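Local atomic coordinates of DtpA (Streptomyces lividans TK24, PDB entry 5MAP), a protein that is a haem-containing dye-type peroxidase that probably uses hydrogen peroxide to oxidise substrates, and whose haem iron can also bind dioxygen in the ferrous state. Residues Met26-His31 and Gly131-Leu136; Leu32-Leu37 and Arg154-Met159; Ala41-Ala46 and Thr96-Gln101. All coordinates share one frame; numbering follows the deposited sequence.

Contact 1: residues Met26-His31 and Gly131-Leu136; sequences MQARGH and GADDAL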
ATOM      1  N   MET B  26      -8.018 -10.377  -9.207  1.00  9.35           N
ATOM      2  CA  MET B  26      -6.995  -9.666  -8.528  1.00  9.80           C
ATOM      3  C   MET B  26      -7.434  -8.302  -8.099  1.00  9.05           C
ATOM      4  O   MET B  26      -7.981  -7.571  -8.898  1.00 10.53           O
ATOM      5  CB  MET B  26      -5.789  -9.509  -9.429  1.00 11.08           C
ATOM      6  CG  MET B  26      -4.567  -8.789  -8.860  1.00 13.87           C
ATOM      7  SD  MET B  26      -3.215  -8.599 -10.104  1.00 16.48           S
ATOM      8  CE  MET B  26      -3.813  -7.318 -11.180  1.00 16.99           C
ATOM      9  N   GLN B  27      -7.063  -7.953  -6.880  1.00  7.32           N
ATOM     10  CA  GLN B  27      -7.308  -6.642  -6.283  1.00  6.50           C
ATOM     11  C   GLN B  27      -6.007  -5.851  -6.018  1.00  6.27           C
ATOM     12  O   GLN B  27      -4.917  -6.425  -5.670  1.00  6.33           O
ATOM     13  CB  GLN B  27      -8.028  -6.819  -4.976  1.00  6.88           C
ATOM     14  CG  GLN B  27      -9.402  -7.415  -5.115  1.00  6.62           C
ATOM     15  CD  GLN B  27      -9.808  -8.227  -3.906  1.00  6.23           C
ATOM     16  OE1 GLN B  27      -8.963  -8.982  -3.392  1.00  5.89           O
ATOM     17  NE2 GLN B  27     -11.056  -8.187  -3.527  1.00  6.81           N
ATOM     18  N   ALA B  28      -6.149  -4.528  -6.068  1.00  5.81           N
ATOM     19  CA  ALA B  28      -4.998  -3.633  -5.927  1.00  5.69           C
ATOM     20  C   ALA B  28      -4.401  -3.605  -4.534  1.00  5.85           C
ATOM     21  O   ALA B  28      -3.265  -3.178  -4.373  1.00  5.20           O
ATOM     22  CB  ALA B  28      -5.351  -2.223  -6.219  1.00  5.81           C
ATOM     23  N   ARG B  29      -5.207  -3.868  -3.504  1.00  5.80           N
ATOM     24  CA  ARG B  29      -4.763  -3.703  -2.101  1.00  6.31           C
ATOM     25  C   ARG B  29      -5.237  -4.908  -1.332  1.00  6.43           C
ATOM     26  O   ARG B  29      -6.373  -5.343  -1.502  1.00  6.12           O
ATOM     27  CB  ARG B  29      -5.402  -2.467  -1.454  1.00  7.42           C
ATOM     28  CG  ARG B  29      -4.916  -1.167  -2.038  1.00  9.51           C
ATOM     29  CD  ARG B  29      -3.566  -0.806  -1.551  1.00  9.99           C
ATOM     30  NE  ARG B  29      -3.546  -0.618  -0.103  1.00 12.98           N
ATOM     31  CZ  ARG B  29      -2.441  -0.336   0.587  1.00 12.95           C
ATOM     32  NH1 ARG B  29      -2.499  -0.231   1.909  1.00 14.38           N
ATOM     33  NH2 ARG B  29      -1.282  -0.182  -0.060  1.00 15.20           N
ATOM     34  N   GLY B  30      -4.343  -5.454  -0.494  1.00  6.71           N
ATOM     35  CA  GLY B  30      -4.693  -6.538   0.354  1.00  6.28           C
ATOM     36  C   GLY B  30      -4.111  -6.399   1.752  1.00  6.21           C
ATOM     37  O   GLY B  30      -3.079  -5.731   1.961  1.00  7.19           O
ATOM     38  N   HIS B  31      -4.808  -6.994   2.690  1.00  6.08           N
ATOM     39  CA  HIS B  31      -4.331  -7.044   4.085  1.00  6.57           C
ATOM     40  C   HIS B  31      -4.616  -8.460   4.538  1.00  6.87           C
ATOM     41  O   HIS B  31      -5.755  -8.927   4.415  1.00  5.91           O
ATOM     42  CB  HIS B  31      -5.075  -6.084   5.005  1.00  6.64           C
ATOM     43  CG  HIS B  31      -5.005  -4.644   4.635  1.00  6.63           C
ATOM     44  ND1 HIS B  31      -3.856  -3.871   4.729  1.00  6.82           N
ATOM     45  CD2 HIS B  31      -5.971  -3.815   4.152  1.00  6.83           C
ATOM     46  CE1 HIS B  31      -4.135  -2.632   4.382  1.00  6.87           C
ATOM     47  NE2 HIS B  31      -5.394  -2.587   3.972  1.00  7.13           N
ATOM     48  N   GLY B 131      -9.313  -7.689   0.600  1.00  6.03           N
ATOM     49  CA  GLY B 131      -8.795  -7.143  -0.627  1.00  5.60           C
ATOM     50  C   GLY B 131      -9.788  -6.154  -1.136  1.00  5.39           C
ATOM     51  O   GLY B 131     -10.973  -6.319  -0.904  1.00  5.34           O
ATOM     52  N   ALA B 132      -9.297  -5.122  -1.794  1.00  5.19           N
ATOM     53  CA  ALA B 132     -10.163  -4.191  -2.538  1.00  5.62           C
ATOM     54  C   ALA B 132      -9.318  -3.430  -3.540  1.00  6.17           C
ATOM     55  O   ALA B 132      -8.083  -3.468  -3.467  1.00  6.77           O
ATOM     56  CB  ALA B 132     -10.827  -3.210  -1.593  1.00  5.49           C
ATOM     57  N   ASP B 133      -9.944  -2.636  -4.398  1.00  6.25           N
ATOM     58  CA  ASP B 133      -9.204  -1.791  -5.332  1.00  6.43           C
ATOM     59  C   ASP B 133      -9.003  -0.358  -4.857  1.00  6.75           C
ATOM     60  O   ASP B 133      -8.313   0.444  -5.550  1.00  8.64           O
ATOM     61  CB  ASP B 133      -9.942  -1.824  -6.673  1.00  6.73           C
ATOM     62  CG  ASP B 133      -9.787  -3.185  -7.355  1.00  7.25           C
ATOM     63  OD1 ASP B 133      -8.687  -3.792  -7.254  1.00  8.62           O
ATOM     64  OD2 ASP B 133     -10.740  -3.668  -8.076  1.00  7.22           O
ATOM     65  N   ASP B 134      -9.502  -0.050  -3.672  1.00  6.95           N
ATOM     66  CA  ASP B 134      -9.329   1.234  -3.002  1.00  6.83           C
ATOM     67  C   ASP B 134      -8.748   1.001  -1.618  1.00  6.39           C
ATOM     68  O   ASP B 134      -9.193   0.148  -0.870  1.00  6.84           O
ATOM     69  CB  ASP B 134     -10.678   1.973  -2.832  1.00  7.49           C
ATOM     70  CG  ASP B 134     -10.498   3.353  -2.204  1.00  7.97           C
ATOM     71  OD1 ASP B 134     -10.003   4.252  -2.931  1.00  9.07           O
ATOM     72  OD2 ASP B 134     -10.685   3.513  -0.979  1.00  9.17           O
ATOM     73  N   ALA B 135      -7.697   1.756  -1.325  1.00  5.88           N
ATOM     74  CA  ALA B 135      -6.944   1.543  -0.100  1.00  6.02           C
ATOM     75  C   ALA B 135      -7.751   1.940   1.143  1.00  5.66           C
ATOM     76  O   ALA B 135      -7.489   1.426   2.196  1.00  5.67           O
ATOM     77  CB  ALA B 135      -5.657   2.329  -0.159  1.00  5.79           C
ATOM     78  N   LEU B 136      -8.607   2.957   1.041  1.00  5.94           N
ATOM     79  CA  LEU B 136      -9.397   3.382   2.218  1.00  5.59           C
ATOM     80  C   LEU B 136     -10.441   2.355   2.460  1.00  5.55           C
ATOM     81  O   LEU B 136     -10.721   1.979   3.616  1.00  5.25           O
ATOM     82  CB  LEU B 136     -10.026   4.743   2.010  1.00  5.93           C
ATOM     83  CG  LEU B 136      -9.072   5.906   1.813  1.00  6.76           C
ATOM     84  CD1 LEU B 136      -9.763   7.237   1.917  1.00  7.46           C
ATOM     85  CD2 LEU B 136      -7.985   5.865   2.815  1.00  7.02           C
TER
HETATM   86  O   HOH W   1     -10.375  -6.075  -8.968  1.00 10.72           O
HETATM   87  O   HOH W   2      -5.374  -0.322   2.349  1.00 10.79           O

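Contact 2: residues Leu32-Leu37 and Arg154-Met159; sequences LVAFDL and RVRWQM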
ATOM      1  N   LEU B  32      -3.571  -9.176   5.002  1.00  6.47           N
ATOM      2  CA  LEU B  32      -3.778 -10.522   5.539  1.00  7.21           C
ATOM      3  C   LEU B  32      -3.597 -10.400   7.026  1.00  6.90           C
ATOM      4  O   LEU B  32      -2.670  -9.706   7.437  1.00  7.47           O
ATOM      5  CB  LEU B  32      -2.806 -11.537   4.974  1.00  7.81           C
ATOM      6  CG  LEU B  32      -2.669 -11.537   3.477  1.00  9.24           C
ATOM      7  CD1 LEU B  32      -1.660 -12.593   3.039  1.00  9.93           C
ATOM      8  CD2 LEU B  32      -4.019 -11.721   2.825  1.00 10.24           C
ATOM      9  N   VAL B  33      -4.461 -11.028   7.808  1.00  7.48           N
ATOM     10  CA  VAL B  33      -4.379 -10.961   9.258  1.00  7.03           C
ATOM     11  C   VAL B  33      -4.668 -12.338   9.852  1.00  7.21           C
ATOM     12  O   VAL B  33      -5.509 -13.058   9.356  1.00  8.31           O
ATOM     13  CB  VAL B  33      -5.277  -9.819   9.787  1.00  7.79           C
ATOM     14  CG1 VAL B  33      -6.683  -9.970   9.273  1.00  8.95           C
ATOM     15  CG2 VAL B  33      -5.164  -9.565  11.271  1.00  7.46           C
ATOM     16  N   ALA B  34      -3.930 -12.671  10.897  1.00  6.84           N
ATOM     17  CA  ALA B  34      -4.190 -13.849  11.746  1.00  7.55           C
ATOM     18  C   ALA B  34      -4.488 -13.388  13.144  1.00  7.50           C
ATOM     19  O   ALA B  34      -3.920 -12.392  13.594  1.00  7.13           O
ATOM     20  CB  ALA B  34      -2.981 -14.769  11.732  1.00  7.77           C
ATOM     21  N   PHE B  35      -5.483 -14.054  13.781  1.00  7.48           N
ATOM     22  CA  PHE B  35      -5.926 -13.816  15.138  1.00  7.61           C
ATOM     23  C   PHE B  35      -5.717 -15.078  15.955  1.00  7.83           C
ATOM     24  O   PHE B  35      -5.862 -16.186  15.421  1.00  8.03           O
ATOM     25  CB  PHE B  35      -7.425 -13.419  15.186  1.00  7.76           C
ATOM     26  CG  PHE B  35      -7.730 -12.100  14.555  1.00  7.84           C
ATOM     27  CD1 PHE B  35      -8.050 -12.039  13.174  1.00  7.54           C
ATOM     28  CD2 PHE B  35      -7.760 -10.934  15.282  1.00  7.97           C
ATOM     29  CE1 PHE B  35      -8.348 -10.851  12.594  1.00  7.12           C
ATOM     30  CE2 PHE B  35      -7.962  -9.706  14.650  1.00  7.49           C
ATOM     31  CZ  PHE B  35      -8.296  -9.680  13.313  1.00  6.82           C
ATOM     32  N   ASP B  36      -5.390 -14.909  17.224  1.00  8.05           N
ATOM     33  CA  ASP B  36      -5.421 -16.016  18.162  1.00  8.25           C
ATOM     34  C   ASP B  36      -6.546 -15.715  19.106  1.00  8.45           C
ATOM     35  O   ASP B  36      -6.731 -14.612  19.556  1.00  8.82           O
ATOM     36  CB  ASP B  36      -4.094 -16.121  18.892  1.00  8.76           C
ATOM     37  CG  ASP B  36      -3.064 -16.762  18.056  1.00  8.71           C
ATOM     38  OD1 ASP B  36      -3.357 -17.469  17.057  1.00  9.49           O
ATOM     39  OD2 ASP B  36      -1.912 -16.496  18.342  1.00 11.39           O
ATOM     40  N   LEU B  37      -7.291 -16.744  19.436  1.00  8.34           N
ATOM     41  CA  LEU B  37      -8.320 -16.663  20.444  1.00  9.26           C
ATOM     42  C   LEU B  37      -7.763 -16.285  21.827  1.00 10.31           C
ATOM     43  O   LEU B  37      -6.737 -16.811  22.277  1.00 11.68           O
ATOM     44  CB  LEU B  37      -9.077 -17.985  20.473  1.00  9.42           C
ATOM     45  CG  LEU B  37     -10.019 -18.287  19.268  1.00  9.04           C
ATOM     46  CD1 LEU B  37     -10.438 -19.728  19.300  1.00  8.95           C
ATOM     47  CD2 LEU B  37     -11.259 -17.389  19.236  1.00  9.81           C
ATOM     48  N   ARG B 154      -6.849 -11.663  19.622  1.00 11.76           N
ATOM     49  CA  ARG B 154      -5.828 -10.674  19.383  1.00 12.18           C
ATOM     50  C   ARG B 154      -5.211 -10.878  18.029  1.00 10.91           C
ATOM     51  O   ARG B 154      -5.155 -11.998  17.531  1.00  9.28           O
ATOM     52  CB  ARG B 154      -4.710 -10.775  20.447  1.00 13.17           C
ATOM     53  CG  ARG B 154      -3.724 -11.943  20.288  1.00 16.39           C
ATOM     54  CD  ARG B 154      -2.567 -11.919  21.301  1.00 16.64           C
ATOM     55  NE  ARG B 154      -1.455 -11.015  20.887  1.00 16.96           N
ATOM     56  CZ  ARG B 154      -0.406 -11.328  20.118  1.00 17.26           C
ATOM     57  NH1 ARG B 154      -0.225 -12.551  19.623  1.00 15.89           N
ATOM     58  NH2 ARG B 154       0.528 -10.387  19.853  1.00 16.02           N
ATOM     59  N   VAL B 155      -4.753  -9.792  17.466  1.00  9.50           N
ATOM     60  CA  VAL B 155      -3.928  -9.842  16.263  1.00  9.90           C
ATOM     61  C   VAL B 155      -2.622 -10.546  16.569  1.00  9.62           C
ATOM     62  O   VAL B 155      -1.859 -10.147  17.437  1.00 12.78           O
ATOM     63  CB  VAL B 155      -3.647  -8.483  15.678  1.00 10.71           C
ATOM     64  CG1 VAL B 155      -2.664  -8.617  14.523  1.00 10.59           C
ATOM     65  CG2 VAL B 155      -4.958  -7.856  15.240  1.00 11.80           C
ATOM     66  N   ARG B 156      -2.394 -11.631  15.854  1.00 10.22           N
ATOM     67  CA  ARG B 156      -1.133 -12.371  15.900  1.00  9.01           C
ATOM     68  C   ARG B 156      -0.113 -11.809  14.901  1.00  8.02           C
ATOM     69  O   ARG B 156       0.988 -11.531  15.290  1.00  8.61           O
ATOM     70  CB  ARG B 156      -1.397 -13.794  15.606  1.00 10.31           C
ATOM     71  CG  ARG B 156      -0.204 -14.689  15.668  1.00 11.34           C
ATOM     72  CD  ARG B 156      -0.645 -16.026  15.232  1.00 12.57           C
ATOM     73  NE  ARG B 156       0.437 -16.952  15.185  1.00 13.38           N
ATOM     74  CZ  ARG B 156       0.481 -18.135  15.836  1.00 12.06           C
ATOM     75  NH1 ARG B 156      -0.520 -18.582  16.611  1.00 12.04           N
ATOM     76  NH2 ARG B 156       1.533 -18.935  15.678  1.00 11.95           N
ATOM     77  N   TRP B 157      -0.523 -11.668  13.633  1.00  6.88           N
ATOM     78  CA  TRP B 157       0.309 -11.074  12.626  1.00  6.54           C
ATOM     79  C   TRP B 157      -0.566 -10.399  11.645  1.00  6.57           C
ATOM     80  O   TRP B 157      -1.693 -10.727  11.521  1.00  6.65           O
ATOM     81  CB  TRP B 157       1.240 -12.099  11.990  1.00  6.58           C
ATOM     82  CG  TRP B 157       0.689 -13.312  11.308  1.00  6.23           C
ATOM     83  CD1 TRP B 157       0.628 -14.569  11.862  1.00  5.86           C
ATOM     84  CD2 TRP B 157       0.084 -13.441  10.005  1.00  6.42           C
ATOM     85  NE1 TRP B 157       0.156 -15.449  10.986  1.00  5.85           N
ATOM     86  CE2 TRP B 157      -0.287 -14.808   9.856  1.00  6.35           C
ATOM     87  CE3 TRP B 157      -0.149 -12.556   8.939  1.00  6.67           C
ATOM     88  CZ2 TRP B 157      -0.815 -15.308   8.678  1.00  6.77           C
ATOM     89  CZ3 TRP B 157      -0.765 -13.062   7.790  1.00  6.94           C
ATOM     90  CH2 TRP B 157      -1.066 -14.400   7.659  1.00  7.09           C
ATOM     91  N   GLN B 158       0.017  -9.451  10.915  1.00  6.32           N
ATOM     92  CA  GLN B 158      -0.762  -8.694   9.921  1.00  6.59           C
ATOM     93  C   GLN B 158       0.184  -8.165   8.852  1.00  7.32           C
ATOM     94  O   GLN B 158       1.179  -7.504   9.190  1.00  9.27           O
ATOM     95  CB  GLN B 158      -1.531  -7.595  10.605  1.00  6.91           C
ATOM     96  CG  GLN B 158      -2.705  -7.093   9.768  1.00  6.82           C
ATOM     97  CD  GLN B 158      -2.236  -5.967   8.854  1.00  7.30           C
ATOM     98  OE1 GLN B 158      -1.782  -4.935   9.359  1.00  7.82           O
ATOM     99  NE2 GLN B 158      -2.388  -6.118   7.581  1.00  7.98           N
ATOM    100  N   MET B 159      -0.132  -8.479   7.580  1.00  7.01           N
ATOM    101  CA  MET B 159       0.768  -8.089   6.456  1.00  7.21           C
ATOM    102  C   MET B 159      -0.040  -7.338   5.430  1.00  7.02           C
ATOM    103  O   MET B 159      -1.242  -7.570   5.285  1.00  8.00           O
ATOM    104  CB  MET B 159       1.329  -9.350   5.820  1.00  7.62           C
ATOM    105  CG  MET B 159       2.137 -10.199   6.762  1.00  7.67           C
ATOM    106  SD  MET B 159       2.809 -11.683   6.034  1.00  8.67           S
ATOM    107  CE  MET B 159       3.495 -12.404   7.565  1.00  8.75           C
TER

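Contact 3: residues Ala41-Ala46 and Thr96-Gln101; sequences AGRKEA and TGLEKQ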
ATOM      1  N   ALA B  41     -11.621 -17.829  25.683  1.00 16.52           N
ATOM      2  CA  ALA B  41     -12.547 -17.877  24.562  1.00 15.39           C
ATOM      3  C   ALA B  41     -12.658 -19.318  24.091  1.00 15.11           C
ATOM      4  O   ALA B  41     -11.660 -19.933  23.782  1.00 18.75           O
ATOM      5  CB  ALA B  41     -12.062 -17.008  23.438  1.00 15.48           C
ATOM      6  N   GLY B  42     -13.873 -19.859  24.038  1.00 12.72           N
ATOM      7  CA  GLY B  42     -14.098 -21.174  23.535  1.00 12.56           C
ATOM      8  C   GLY B  42     -15.079 -21.135  22.378  1.00 12.79           C
ATOM      9  O   GLY B  42     -15.187 -20.135  21.675  1.00 12.86           O
ATOM     10  N   ARG B  43     -15.765 -22.248  22.162  1.00 13.93           N
ATOM     11  CA  ARG B  43     -16.660 -22.376  21.049  1.00 14.56           C
ATOM     12  C   ARG B  43     -17.719 -21.251  20.972  1.00 13.59           C
ATOM     13  O   ARG B  43     -18.029 -20.722  19.887  1.00 12.41           O
ATOM     14  CB  ARG B  43     -17.357 -23.734  21.152  1.00 15.12           C
ATOM     15  CG  ARG B  43     -18.290 -23.993  20.000  1.00 16.68           C
ATOM     16  CD  ARG B  43     -18.774 -25.429  20.035  1.00 18.46           C
ATOM     17  NE  ARG B  43     -19.502 -25.856  18.832  1.00 20.84           N
ATOM     18  CZ  ARG B  43     -19.715 -27.140  18.509  1.00 23.02           C
ATOM     19  NH1 ARG B  43     -19.285 -28.138  19.307  1.00 23.07           N
ATOM     20  NH2 ARG B  43     -20.369 -27.445  17.396  1.00 21.75           N
ATOM     21  N   LYS B  44     -18.299 -20.945  22.120  1.00 13.94           N
ATOM     22  CA  LYS B  44     -19.349 -19.952  22.204  1.00 15.02           C
ATOM     23  C   LYS B  44     -18.845 -18.580  21.823  1.00 14.54           C
ATOM     24  O   LYS B  44     -19.505 -17.832  21.085  1.00 14.19           O
ATOM     25  CB  LYS B  44     -19.933 -19.908  23.623  1.00 18.49           C
ATOM     26  CG  LYS B  44     -21.355 -19.398  23.738  1.00 22.38           C
ATOM     27  CD  LYS B  44     -21.656 -18.751  25.088  1.00 24.23           C
ATOM     28  CE  LYS B  44     -21.386 -19.646  26.295  1.00 24.21           C
ATOM     29  NZ  LYS B  44     -21.233 -18.852  27.551  1.00 25.76           N
ATOM     30  N   GLU B  45     -17.667 -18.220  22.304  1.00 14.04           N
ATOM     31  CA  GLU B  45     -17.160 -16.900  22.022  1.00 13.60           C
ATOM     32  C   GLU B  45     -16.710 -16.869  20.545  1.00 12.29           C
ATOM     33  O   GLU B  45     -16.930 -15.885  19.856  1.00 11.78           O
ATOM     34  CB  GLU B  45     -16.003 -16.552  22.944  1.00 14.98           C
ATOM     35  CG  GLU B  45     -16.337 -16.331  24.394  1.00 16.20           C
ATOM     36  CD  GLU B  45     -16.678 -17.558  25.222  1.00 17.45           C
ATOM     37  OE1 GLU B  45     -16.322 -18.694  24.833  1.00 15.73           O
ATOM     38  OE2 GLU B  45     -17.294 -17.342  26.290  1.00 21.88           O
ATOM     39  N   ALA B  46     -16.132 -17.960  20.064  1.00 10.87           N
ATOM     40  CA  ALA B  46     -15.722 -18.048  18.656  1.00  9.83           C
ATOM     41  C   ALA B  46     -16.913 -17.955  17.669  1.00  9.97           C
ATOM     42  O   ALA B  46     -16.800 -17.309  16.612  1.00  9.78           O
ATOM     43  CB  ALA B  46     -14.899 -19.311  18.402  1.00 10.17           C
ATOM     44  N   THR B  96     -11.541 -24.951  20.958  1.00 13.71           N
ATOM     45  CA  THR B  96     -12.994 -24.787  20.903  1.00 14.19           C
ATOM     46  C   THR B  96     -13.755 -26.094  21.009  1.00 14.66           C
ATOM     47  O   THR B  96     -14.908 -26.188  20.572  1.00 17.30           O
ATOM     48  CB  THR B  96     -13.300 -24.152  19.520  1.00 13.87           C
ATOM     49  OG1 THR B  96     -12.670 -24.952  18.488  1.00 12.93           O
ATOM     50  CG2 THR B  96     -12.755 -22.705  19.459  1.00 13.92           C
ATOM     51  N   GLY B  97     -13.075 -27.111  21.524  1.00 13.98           N
ATOM     52  CA  GLY B  97     -13.622 -28.467  21.613  1.00 14.13           C
ATOM     53  C   GLY B  97     -14.002 -29.148  20.299  1.00 14.92           C
ATOM     54  O   GLY B  97     -14.966 -29.948  20.310  1.00 13.57           O
ATOM     55  N   LEU B  98     -13.297 -28.807  19.197  1.00 13.62           N
ATOM     56  CA  LEU B  98     -13.627 -29.273  17.870  1.00 14.30           C
ATOM     57  C   LEU B  98     -12.551 -30.117  17.189  1.00 14.38           C
ATOM     58  O   LEU B  98     -12.506 -30.210  15.988  1.00 14.09           O
ATOM     59  CB  LEU B  98     -14.059 -28.101  16.979  1.00 13.94           C
ATOM     60  CG  LEU B  98     -15.449 -27.504  17.287  1.00 15.40           C
ATOM     61  CD1 LEU B  98     -15.523 -26.066  16.829  1.00 14.90           C
ATOM     62  CD2 LEU B  98     -16.595 -28.268  16.651  1.00 16.54           C
ATOM     63  N   GLU B  99     -11.730 -30.767  18.004  0.50 14.72           N
ATOM     64  CA  GLU B  99     -10.652 -31.620  17.543  0.50 15.76           C
ATOM     65  C   GLU B  99     -11.086 -32.718  16.548  0.50 16.39           C
ATOM     66  O   GLU B  99     -10.348 -33.076  15.632  0.50 15.15           O
ATOM     67  CB  GLU B  99      -9.974 -32.221  18.778  0.50 15.56           C
ATOM     68  CG  GLU B  99      -9.508 -31.175  19.800  0.50 15.35           C
ATOM     69  CD  GLU B  99     -10.522 -30.847  20.907  0.50 14.39           C
ATOM     70  OE1 GLU B  99     -11.739 -31.008  20.714  0.50 12.56           O
ATOM     71  OE2 GLU B  99     -10.092 -30.409  21.980  0.50 15.22           O
ATOM     72  N   LYS B 100     -12.291 -33.257  16.756  1.00 16.86           N
ATOM     73  CA  LYS B 100     -12.883 -34.254  15.885  1.00 17.03           C
ATOM     74  C   LYS B 100     -13.376 -33.741  14.538  1.00 16.35           C
ATOM     75  O   LYS B 100     -13.587 -34.522  13.643  1.00 17.78           O
ATOM     76  CB  LYS B 100     -14.030 -34.965  16.609  1.00 19.62           C
ATOM     77  CG  LYS B 100     -13.568 -35.841  17.761  1.00 23.41           C
ATOM     78  CD  LYS B 100     -14.764 -36.240  18.631  1.00 25.71           C
ATOM     79  CE  LYS B 100     -14.415 -37.228  19.732  1.00 28.44           C
ATOM     80  NZ  LYS B 100     -14.233 -36.546  21.046  1.00 31.72           N
ATOM     81  N   GLN B 101     -13.558 -32.433  14.409  1.00 15.24           N
ATOM     82  CA  GLN B 101     -13.882 -31.804  13.150  1.00 14.82           C
ATOM     83  C   GLN B 101     -12.684 -31.168  12.453  1.00 12.85           C
ATOM     84  O   GLN B 101     -12.841 -30.560  11.397  1.00 11.73           O
ATOM     85  CB  GLN B 101     -14.932 -30.738  13.426  1.00 15.52           C
ATOM     86  CG  GLN B 101     -16.229 -31.328  13.948  1.00 17.46           C
ATOM     87  CD  GLN B 101     -16.763 -32.341  12.987  1.00 18.52           C
ATOM     88  OE1 GLN B 101     -16.635 -32.200  11.753  1.00 21.43           O
ATOM     89  NE2 GLN B 101     -17.332 -33.416  13.527  0.50 19.44           N
TER
HETATM   90  O   HOH W   3     -18.219 -30.660  19.387  1.00 20.77           O
HETATM   91  O   HOH W   4     -17.149 -27.767  21.571  1.00 21.05           O

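Contact 1: residues Met26-His31 and Gly131-Leu136
Ala28 and Asp133 meet through a backbone-to-carboxylate hydrogen bond: Ala28 N reaches Asp133 OD1 at 2.9 Å, nearly in line with the CG–OD1 bond. The other oxygen, OD2, receives a short bond from a water that also donates to Met26 O. An aspartate suits this turn because its two oxygens serve a direct and a water-mediated partner of the same incoming chain. Its CG lies beside its own backbone N (chi1 -71°), which brings the carboxylate back to residues 26-28 although the CB starts away from them.

Beyond Ala28 the chain enters strand 29-37 and pairs with the end of strand 126-132. Arg29 and Ala132 form an antiparallel hydrogen-bonded pair, with Arg29 N to Ala132 O and Ala132 N to Arg29 O both 2.9 Å. Next to them Gly30 faces Gly131, their CA atoms only 4.3 Å apart. These are the two central strands of a four-stranded antiparallel sheet, in one of the two ferredoxin-like halves of a DyP-type peroxidase, and helix 135-149 starts where strand 126-132 ends.

Gln27 lays its amide against Gly131, with OE1 3.3 Å from Gly131 CA; a side chain at Gly131 would collide with that oxygen. The amide's polar ends are met elsewhere: OE1 by Arg302, NE2 by Ser81 O and Thr83 OG1. Arg29 bends at chi2 and chi3 and passes its NE 3.6 Å from Ala135 CB. Its NH1 donates to a water at 2.9 Å, in the guanidinium plane; that water also bonds His31 NE2 and donates to Ala135 O. Asp134 is the helix N-cap: OD2 accepts from Val137 N and, weakly, Leu136 N, while OD1 accepts from Ser165 N of the second subunit.

Contact 2: residues Leu32-Leu37 and Arg154-Met159
Arg156 crosses Asp36 obliquely, CG anti to the backbone N (chi1 -178°) and the chain extended to NE. Its CB lies 3.5 Å from Ala34 O; CG and CD approach Asp36 OD2, CD to 3.4 Å. NE has weak bonds to Ser122 O and Asn120 O. At the tip NH1 donates to Asp36 OD1 (3.1 Å, syn side, in the guanidinium plane) and more weakly to OD2, a salt bridge whose carboxylate and guanidinium planes stand 83° apart. With an alanine in its place, the Asp36 carboxylate is likely to lose its salt-bridge mate and both bonds from NH1, OD1 keeping the one from Asp125 N.

Ala34 CB sits over the five-membered ring of Trp157, 3.4 Å from its centroid, a CH-pi contact for which a methyl is small enough. Met159 CE lies against the opposite face, toward the rim, and the indole NE1 donates to Asn123 O. On the opposite face of the sheet, Phe35 CE2 packs on Val155 CG2 at 3.6 Å, apolar groups suited to the side covered by helix 135-149. Ala34 O takes Arg156 N at 2.8 Å and, weakly, Trp157 N: a classic beta bulge between antiparallel strands.

Contact 3: residues Ala41-Ala46 and Thr96-Gln101
The guanidinium of Arg43 carries Leu98 CD2 over one face, the methyl 3.7 Å above the plane and offset toward the rim, the two side chains crossing at about a right angle. Its N-H groups are taken up by Leu375 O, from NE, and by a water 3.1 Å from NH1 that in turn donates to Thr96 O; a second water joins NH1 to Gly97 O by weak bonds. Helix 43-61, which follows strand 29-37 in the N-terminal ferredoxin-like half, begins here beside the loop after helix 90-95. Gly42 takes the N-cap position, and its backbone N donates to Glu45 OE1 at 2.8 Å, from above the carboxylate plane: one half of a capping box, since glycine has no side chain to return the bond.

Arginine suits its place because it reaches along the loop and offers both an apolar stem and a polar end. With CG opposite the backbone N across the CA–CB bond (chi1 -178°) and the chain extended to NE, the stem passes Thr96 O, CB at 3.5 Å, before the head arrives above Leu98. Gly97, with positive phi, makes the turn between those two partners. Thr96 divides its branches: OG1 bonds Phe92 O in helix 90-95, whereas CG2 faces the start of helix 43-61, where it lies 4.0 Å from Gly42 C and 4.2 Å from Ala46 CB.

Contacts 1 and 2 share strand 29-37, which pairs with strand 126-132 in contact 1 and with strand 153-162 in contact 2; along the chain the two cross, and His31 packs against Gln158 where they meet. Both are largely buried and touch the second subunit, but contact 1 adds waters and a loop carboxylate to its strand pairing, whereas contact 2 combines pairing interrupted by a bulge with an aromatic contact and a salt bridge between partly exposed side chains. The centre of contact 3 is about 26 Å from the centre of the chain, toward the periphery, with a partly exposed arginine and water bridges. Leu37 ties it to contact 2, packing on Thr96 and Ala46.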